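Local coordinates for uncharacterized protein ATU1752 (Agrobacterium tumefaciens, PDB 3FHM) that is of unknown function but binds the adenine nucleotides AMP and NADH through its pair of CBS domains, at residues 59-64 against 72-77. Residues are numbered along the deposited sequence; the frame is centred on the assembly and turned at random.
Sequences GAVVVT and GIFTER. With AMP (adenosine monophosphate), chain E; NAI (1,4-dihydronicotinamide adenine dinucleotide), chain F.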
ATOM      1  N   GLY A  59       4.595   3.712  -4.039  1.00 28.21           N
ATOM      2  CA  GLY A  59       4.718   2.477  -3.298  1.00 28.15           C
ATOM      3  C   GLY A  59       5.390   1.318  -4.033  1.00 28.62           C
ATOM      4  O   GLY A  59       5.585   0.249  -3.442  1.00 29.84           O
ATOM      5  N   ALA A  60       5.759   1.524  -5.300  1.00 27.69           N
ATOM      6  CA  ALA A  60       6.173   0.495  -6.183  1.00 27.30           C
ATOM      7  C   ALA A  60       7.223   1.010  -7.163  1.00 27.82           C
ATOM      8  O   ALA A  60       7.247   2.196  -7.525  1.00 28.45           O
ATOM      9  CB  ALA A  60       5.012   0.032  -6.947  1.00 27.36           C
ATOM     10  N   VAL A  61       8.122   0.115  -7.570  1.00 27.58           N
ATOM     11  CA  VAL A  61       9.048   0.379  -8.655  1.00 26.86           C
ATOM     12  C   VAL A  61       9.202  -0.892  -9.481  1.00 27.56           C
ATOM     13  O   VAL A  61       9.215  -2.014  -8.934  1.00 27.49           O
ATOM     14  CB  VAL A  61      10.450   1.009  -8.252  1.00 26.69           C
ATOM     15  CG1 VAL A  61      10.329   2.544  -7.956  1.00 24.89           C
ATOM     16  CG2 VAL A  61      11.129   0.302  -7.172  1.00 26.63           C
ATOM     17  N   VAL A  62       9.261  -0.724 -10.797  1.00 28.51           N
ATOM     18  CA  VAL A  62       9.383  -1.859 -11.707  1.00 30.28           C
ATOM     19  C   VAL A  62      10.876  -2.083 -11.981  1.00 31.18           C
ATOM     20  O   VAL A  62      11.615  -1.112 -12.286  1.00 30.43           O
ATOM     21  CB  VAL A  62       8.594  -1.618 -13.057  1.00 30.22           C
ATOM     22  CG1 VAL A  62       8.625  -2.800 -13.956  1.00 30.06           C
ATOM     23  CG2 VAL A  62       7.162  -1.269 -12.765  1.00 30.59           C
ATOM     24  N   VAL A  63      11.300  -3.344 -11.848  1.00 31.73           N
ATOM     25  CA  VAL A  63      12.679  -3.751 -12.118  1.00 33.58           C
ATOM     26  C   VAL A  63      12.902  -4.114 -13.589  1.00 35.10           C
ATOM     27  O   VAL A  63      12.411  -5.152 -14.067  1.00 35.50           O
ATOM     28  CB  VAL A  63      13.182  -4.982 -11.266  1.00 33.78           C
ATOM     29  CG1 VAL A  63      14.699  -5.031 -11.229  1.00 31.31           C
ATOM     30  CG2 VAL A  63      12.655  -4.930  -9.874  1.00 34.02           C
ATOM     31  N   THR A  64      13.696  -3.290 -14.278  1.00 36.55           N
ATOM     32  CA  THR A  64      14.037  -3.450 -15.692  1.00 38.34           C
ATOM     33  C   THR A  64      15.558  -3.676 -15.893  1.00 39.68           C
ATOM     34  O   THR A  64      16.362  -3.149 -15.126  1.00 39.50           O
ATOM     35  CB  THR A  64      13.645  -2.164 -16.532  1.00 38.29           C
ATOM     36  OG1 THR A  64      14.567  -1.099 -16.279  1.00 38.59           O
ATOM     37  CG2 THR A  64      12.263  -1.685 -16.235  1.00 37.49           C
ATOM     38  N   GLY A  72      10.756  -7.831 -12.873  1.00 32.12           N
ATOM     39  CA  GLY A  72       9.939  -7.992 -11.682  1.00 30.42           C
ATOM     40  C   GLY A  72       9.497  -6.670 -11.069  1.00 30.65           C
ATOM     41  O   GLY A  72       9.638  -5.549 -11.654  1.00 30.49           O
ATOM     42  N   ILE A  73       8.952  -6.766  -9.866  1.00 29.58           N
ATOM     43  CA  ILE A  73       8.315  -5.603  -9.272  1.00 28.30           C
ATOM     44  C   ILE A  73       8.608  -5.668  -7.751  1.00 28.37           C
ATOM     45  O   ILE A  73       8.567  -6.739  -7.122  1.00 29.13           O
ATOM     46  CB  ILE A  73       6.808  -5.524  -9.718  1.00 27.68           C
ATOM     47  CG1 ILE A  73       6.176  -4.230  -9.317  1.00 27.32           C
ATOM     48  CG2 ILE A  73       5.948  -6.639  -9.114  1.00 27.46           C
ATOM     49  CD1 ILE A  73       4.682  -4.393  -9.403  1.00 27.06           C
ATOM     50  N   PHE A  74       8.988  -4.525  -7.184  1.00 28.25           N
ATOM     51  CA  PHE A  74       9.339  -4.426  -5.763  1.00 27.92           C
ATOM     52  C   PHE A  74       8.439  -3.361  -5.129  1.00 27.99           C
ATOM     53  O   PHE A  74       8.350  -2.239  -5.658  1.00 27.55           O
ATOM     54  CB  PHE A  74      10.831  -4.038  -5.627  1.00 27.30           C
ATOM     55  CG  PHE A  74      11.284  -3.712  -4.202  1.00 27.35           C
ATOM     56  CD1 PHE A  74      11.719  -4.731  -3.339  1.00 26.43           C
ATOM     57  CD2 PHE A  74      11.303  -2.367  -3.752  1.00 26.42           C
ATOM     58  CE1 PHE A  74      12.146  -4.458  -2.038  1.00 25.41           C
ATOM     59  CE2 PHE A  74      11.729  -2.032  -2.414  1.00 25.75           C
ATOM     60  CZ  PHE A  74      12.153  -3.101  -1.553  1.00 25.80           C
ATOM     61  N   THR A  75       7.772  -3.703  -4.024  1.00 27.59           N
ATOM     62  CA  THR A  75       6.887  -2.706  -3.337  1.00 28.07           C
ATOM     63  C   THR A  75       7.283  -2.585  -1.879  1.00 29.10           C
ATOM     64  O   THR A  75       8.056  -3.494  -1.320  1.00 30.12           O
ATOM     65  CB  THR A  75       5.383  -3.155  -3.356  1.00 28.04           C
ATOM     66  OG1 THR A  75       5.139  -4.229  -2.410  1.00 25.15           O
ATOM     67  CG2 THR A  75       4.981  -3.613  -4.764  1.00 26.10           C
ATOM     68  N   GLU A  76       6.739  -1.551  -1.234  1.00 27.98           N
ATOM     69  CA  GLU A  76       6.861  -1.440   0.250  1.00 28.86           C
ATOM     70  C   GLU A  76       6.579  -2.803   1.018  1.00 29.10           C
ATOM     71  O   GLU A  76       7.151  -3.073   2.099  1.00 29.10           O
ATOM     72  CB  GLU A  76       5.973  -0.302   0.776  1.00 28.87           C
ATOM     73  CG  GLU A  76       4.479  -0.427   0.327  1.00 32.16           C
ATOM     74  CD  GLU A  76       3.710   0.927   0.130  1.00 34.72           C
ATOM     75  OE1 GLU A  76       2.712   0.883  -0.630  1.00 38.01           O
ATOM     76  OE2 GLU A  76       4.069   1.988   0.715  1.00 34.99           O
ATOM     77  N   ARG A  77       5.709  -3.657   0.451  1.00 28.36           N
ATOM     78  CA  ARG A  77       5.396  -4.859   1.147  1.00 27.95           C
ATOM     79  C   ARG A  77       6.575  -5.851   1.077  1.00 28.37           C
ATOM     80  O   ARG A  77       6.832  -6.553   2.045  1.00 28.16           O
ATOM     81  CB  ARG A  77       4.105  -5.461   0.637  1.00 28.37           C
ATOM     82  CG  ARG A  77       3.768  -6.861   1.203  1.00 26.72           C
ATOM     83  CD  ARG A  77       3.308  -6.742   2.629  1.00 27.17           C
ATOM     84  NE  ARG A  77       2.290  -5.711   2.843  1.00 27.84           N
ATOM     85  CZ  ARG A  77       0.986  -5.961   2.983  1.00 26.44           C
ATOM     86  NH1 ARG A  77       0.563  -7.225   2.965  1.00 19.45           N
ATOM     87  NH2 ARG A  77       0.122  -4.946   3.163  1.00 24.02           N
TER
HETATM   88  P   AMP E 200       1.459  -4.323  -3.122  1.00 24.48           P
HETATM   89  O1P AMP E 200       1.586  -4.160  -4.589  1.00 23.95           O
HETATM   90  O2P AMP E 200       2.433  -3.579  -2.281  1.00 23.43           O
HETATM   91  O3P AMP E 200      -0.001  -4.310  -2.684  1.00 23.66           O
HETATM   92  O5' AMP E 200       2.105  -5.796  -3.150  1.00 24.33           O
HETATM   93  C5' AMP E 200       2.194  -6.783  -2.097  1.00 22.95           C
HETATM   94  C4' AMP E 200       2.850  -8.002  -2.767  1.00 24.06           C
HETATM   95  O4' AMP E 200       2.271  -8.214  -4.043  1.00 24.43           O
HETATM   96  C3' AMP E 200       4.323  -7.759  -3.076  1.00 25.09           C
HETATM   97  O3' AMP E 200       5.133  -8.929  -3.019  1.00 25.94           O
HETATM   98  C2' AMP E 200       4.342  -7.399  -4.505  1.00 24.32           C
HETATM   99  O2' AMP E 200       5.559  -7.838  -5.040  1.00 24.93           O
HETATM  100  C1' AMP E 200       3.247  -8.211  -5.056  1.00 24.59           C
HETATM  101  N9  AMP E 200       2.847  -7.574  -6.325  1.00 25.78           N
HETATM  102  C8  AMP E 200       2.688  -6.264  -6.656  1.00 26.28           C
HETATM  103  N7  AMP E 200       2.359  -6.049  -7.976  1.00 23.70           N
HETATM  104  C5  AMP E 200       2.281  -7.262  -8.478  1.00 25.26           C
HETATM  105  C6  AMP E 200       1.963  -7.778  -9.801  1.00 26.49           C
HETATM  106  N6  AMP E 200       1.665  -6.941 -10.816  1.00 26.02           N
HETATM  107  N1  AMP E 200       1.992  -9.117  -9.940  1.00 27.21           N
HETATM  108  C2  AMP E 200       2.311  -9.978  -8.925  1.00 26.36           C
HETATM  109  N3  AMP E 200       2.623  -9.601  -7.689  1.00 26.55           N
HETATM  110  C4  AMP E 200       2.608  -8.260  -7.425  1.00 26.02           C
HETATM  111  PA  NAI F 211       1.129   4.525  -4.471  1.00 22.21           P
HETATM  112  O1A NAI F 211       1.368   5.485  -3.375  1.00 19.85           O
HETATM  113  O2A NAI F 211       2.080   3.398  -4.838  1.00 22.86           O
HETATM  114  O5B NAI F 211       0.974   5.320  -5.831  1.00 25.92           O
HETATM  115  C5B NAI F 211       0.705   6.745  -5.849  1.00 25.78           C
HETATM  116  C4B NAI F 211       0.590   7.191  -7.281  1.00 25.09           C
HETATM  117  O4B NAI F 211       1.797   6.942  -7.991  1.00 25.77           O
HETATM  118  C3B NAI F 211      -0.440   6.321  -7.925  1.00 28.04           C
HETATM  119  O3B NAI F 211      -1.180   7.245  -8.747  1.00 30.05           O
HETATM  120  C2B NAI F 211       0.306   5.376  -8.802  1.00 25.93           C
HETATM  121  O2B NAI F 211      -0.323   5.473 -10.036  1.00 26.79           O
HETATM  122  C1B NAI F 211       1.599   6.059  -9.060  1.00 25.81           C
HETATM  123  N9A NAI F 211       2.725   5.110  -9.180  1.00 26.59           N
HETATM  124  C8A NAI F 211       2.973   4.051  -8.388  1.00 27.05           C
HETATM  125  N7A NAI F 211       4.083   3.407  -8.825  1.00 26.91           N
HETATM  126  C5A NAI F 211       4.562   4.064  -9.877  1.00 26.63           C
HETATM  127  C6A NAI F 211       5.715   3.924 -10.776  1.00 27.71           C
HETATM  128  N6A NAI F 211       6.588   2.903 -10.598  1.00 26.68           N
HETATM  129  N1A NAI F 211       5.886   4.821 -11.779  1.00 28.18           N
HETATM  130  C2A NAI F 211       5.012   5.825 -11.943  1.00 27.60           C
HETATM  131  N3A NAI F 211       3.964   6.004 -11.126  1.00 27.72           N
HETATM  132  C4A NAI F 211       3.680   5.174 -10.105  1.00 26.72           C
HETATM  133  O3  NAI F 211      -0.300   3.792  -4.515  1.00 25.59           O
HETATM  134  PN  NAI F 211      -1.648   3.869  -3.600  1.00 28.56           P
HETATM  135  O1N NAI F 211      -1.867   2.838  -2.531  1.00 26.84           O
HETATM  136  O2N NAI F 211      -2.627   3.825  -4.718  1.00 29.56           O
HETATM  137  O5D NAI F 211      -1.594   5.314  -2.887  1.00 30.31           O
HETATM  138  C5D NAI F 211      -1.167   5.623  -1.552  1.00 28.23           C
HETATM  139  C4D NAI F 211      -2.191   6.598  -0.985  1.00 29.67           C
HETATM  140  O4D NAI F 211      -2.320   7.727  -1.879  1.00 33.81           O
HETATM  141  C3D NAI F 211      -3.594   5.921  -0.902  1.00 30.78           C
HETATM  142  O3D NAI F 211      -4.270   6.242   0.321  1.00 31.70           O
HETATM  143  C2D NAI F 211      -4.441   6.507  -2.027  1.00 31.87           C
HETATM  144  O2D NAI F 211      -5.852   6.549  -1.721  1.00 30.18           O
HETATM  145  C1D NAI F 211      -3.725   7.860  -2.230  1.00 35.38           C
HETATM  146  N1N NAI F 211      -3.786   8.241  -3.604  1.00 36.29           N
HETATM  147  C2N NAI F 211      -4.287   9.467  -3.857  1.00 37.39           C
HETATM  148  C3N NAI F 211      -4.406   9.925  -5.187  1.00 39.49           C
HETATM  149  C7N NAI F 211      -4.936  11.330  -5.405  1.00 39.99           C
HETATM  150  O7N NAI F 211      -5.020  11.799  -6.555  1.00 44.00           O
HETATM  151  N7N NAI F 211      -5.244  12.045  -4.314  1.00 42.66           N
HETATM  152  C4N NAI F 211      -4.000   9.096  -6.258  1.00 36.87           C
HETATM  153  C5N NAI F 211      -3.503   7.805  -5.963  1.00 38.00           C
HETATM  154  C6N NAI F 211      -3.390   7.378  -4.600  1.00 37.38           C
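With chi1 at -78°, V61 sets CG2 between its own backbone N and carbonyl carbon, and from there CG2 meets the F74 ring at its edge, near the ring plane, 4.3 Å from F74 CD2. The pair sits in the beta hairpin of a CBS domain, formed by strands 60-64 and 70-75, on the face that packs against helix 46-56, where L53 touches both residues.

Between the strands, V61 and F74 form an antiparallel hydrogen-bonded pair. V61 N donates to F74 O and F74 N returns a nearly straight bond to V61 O (3.1 Å, 178°). V63 N donates to G72 O at 2.8 Å, and the return bond from G72 N to V63 O is weak.

A60, V62, I73 and T75 project from the other face, where I73 and T75 meet AMP and A60 CB lies near the adenine of NADH. I73 CG2 and CD1 lie against the adenine of AMP near N7. The residue before strand 60-64 holds a phosphate: G59 N donates to O2A of NADH at 2.7 Å. On its other side, G59 O accepts from E76 N at 3.1 Å, tying this turn to the first residue of helix 76-86. The carboxylate of E76 bends back beside G59 CA, yet its charge is met by R77 and R125 of the second subunit, so the helix start also belongs to the dimer interface.

T75 is the N-cap of that helix. Its chi1 of 75° places OG1 between the backbone N and the carbonyl carbon, where it accepts from R77 N at 3.0 Å and donates to AMP O2P at 2.8 Å.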